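Side-chain contact in uncharacterized protein (Bacteroides uniformis, PDB 4Q53), which is of unknown function but belongs to the DUF4783 family and adopts a cystatin-like fold of the NTF2 clan: residues Q18-N21 against K22-D26. Sequence-based numbering, arbitrary orientation. Where two conformers were deposited one is given.
Sequences QELN and KYLGD
A type I beta turn from L20 to Y23 carries the chain out of helix 17-20, closed by a hydrogen bond from Y23 N to L20 O (2.8 Å); K22 N adds a weak, 3.4 Å bond to E19 O. Past the turn, L24 folds back against L20 and N21: its CD2 lies 4.2 Å from L20 CG, while CD1 packs on N21 CA at 3.8 Å. The N21 side chain lies across that of L24, nearly perpendicular to it. With CG anti to the backbone N (chi1 -173°), N21 brings OD1 to 3.9 Å from L24 CD1, a polar atom beside a methyl. On the solvent side the side chains of E19 and K22 extend alongside one another. E19 OE1 meets the aliphatic K22 CD at 3.9 Å, but stays 4.8 Å from K22 NZ, not a salt bridge in this conformer, though the opposite charges may attract weakly. The Y23 ring passes obliquely by the carbonyl of E19, with CE2 3.4 Å from E19 O. L20 and L24 both also touch I100 of strand 97-107, and L20 reaches helices 6-14 and 41-54. Main-chain bonds thus shape the turn, and apolar contacts seat its inner side in the core.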
# COMPACT_ATOMS: atom_id res chain seq x y z
N GLN A 18 5.92 -9.26 1.27
CA GLN A 18 7.00 -9.42 2.23
C GLN A 18 7.86 -8.15 2.27
O GLN A 18 8.23 -7.68 3.34
CB GLN A 18 7.86 -10.65 1.90
CG GLN A 18 8.77 -11.09 3.04
CD GLN A 18 9.43 -12.43 2.78
OE1 GLN A 18 8.84 -13.33 2.19
NE2 GLN A 18 10.68 -12.56 3.22
N GLU A 19 8.17 -7.59 1.11
CA GLU A 19 8.91 -6.34 1.06
C GLU A 19 8.07 -5.20 1.65
O GLU A 19 8.57 -4.34 2.36
CB GLU A 19 9.34 -6.02 -0.37
CG GLU A 19 10.26 -7.08 -1.00
CD GLU A 19 11.69 -7.02 -0.50
OE1 GLU A 19 11.96 -6.29 0.48
OE2 GLU A 19 12.56 -7.70 -1.09
N LEU A 20 6.77 -5.20 1.36
CA LEU A 20 5.90 -4.14 1.86
C LEU A 20 5.88 -4.14 3.39
O LEU A 20 5.79 -3.10 4.04
CB LEU A 20 4.50 -4.32 1.28
CG LEU A 20 3.48 -3.26 1.68
CD1 LEU A 20 3.88 -1.88 1.15
CD2 LEU A 20 2.11 -3.64 1.17
N ASN A 21 6.00 -5.32 3.95
CA ASN A 21 5.92 -5.51 5.40
C ASN A 21 6.80 -4.68 6.34
O ASN A 21 6.70 -4.72 7.47
CB ASN A 21 6.09 -7.02 5.70
CG ASN A 21 5.86 -7.35 7.17
OD1 ASN A 21 4.76 -7.19 7.69
ND2 ASN A 21 6.91 -7.80 7.85
N LYS A 22 7.94 -4.40 5.68
CA LYS A 22 9.09 -3.74 6.25
C LYS A 22 8.62 -2.36 6.52
O LYS A 22 9.04 -1.74 7.50
CB LYS A 22 10.25 -3.65 5.26
CG LYS A 22 11.07 -4.91 5.04
CD LYS A 22 12.21 -4.68 4.03
CE LYS A 22 13.11 -3.51 4.43
NZ LYS A 22 14.19 -3.26 3.45
N TYR A 23 7.75 -1.86 5.63
CA TYR A 23 7.20 -0.52 5.93
C TYR A 23 5.85 -0.36 6.62
O TYR A 23 5.37 0.75 6.79
CB TYR A 23 7.18 0.21 4.58
CG TYR A 23 8.48 -0.04 3.84
CD1 TYR A 23 9.64 0.62 4.22
CD2 TYR A 23 8.57 -0.98 2.82
CE1 TYR A 23 10.84 0.40 3.58
CE2 TYR A 23 9.77 -1.21 2.16
CZ TYR A 23 10.91 -0.53 2.56
OH TYR A 23 12.10 -0.74 1.93
N LEU A 24 5.25 -1.46 7.02
CA LEU A 24 3.93 -1.40 7.64
C LEU A 24 4.01 -0.96 9.10
O LEU A 24 4.93 -1.36 9.82
CB LEU A 24 3.22 -2.76 7.55
CG LEU A 24 2.84 -3.25 6.14
CD1 LEU A 24 2.28 -4.65 6.19
CD2 LEU A 24 1.86 -2.30 5.49
N GLY A 25 3.08 -0.11 9.53
CA GLY A 25 2.91 0.20 10.94
C GLY A 25 2.38 -0.99 11.71
O GLY A 25 1.99 -2.01 11.13
N ASP A 26 2.36 -0.88 13.03
CA ASP A 26 1.91 -1.99 13.85
C ASP A 26 0.41 -2.21 13.73
O ASP A 26 -0.09 -3.31 13.99
CB ASP A 26 2.34 -1.78 15.30
CG ASP A 26 3.84 -1.94 15.50
OD1 ASP A 26 4.49 -2.68 14.72
OD2 ASP A 26 4.39 -1.32 16.43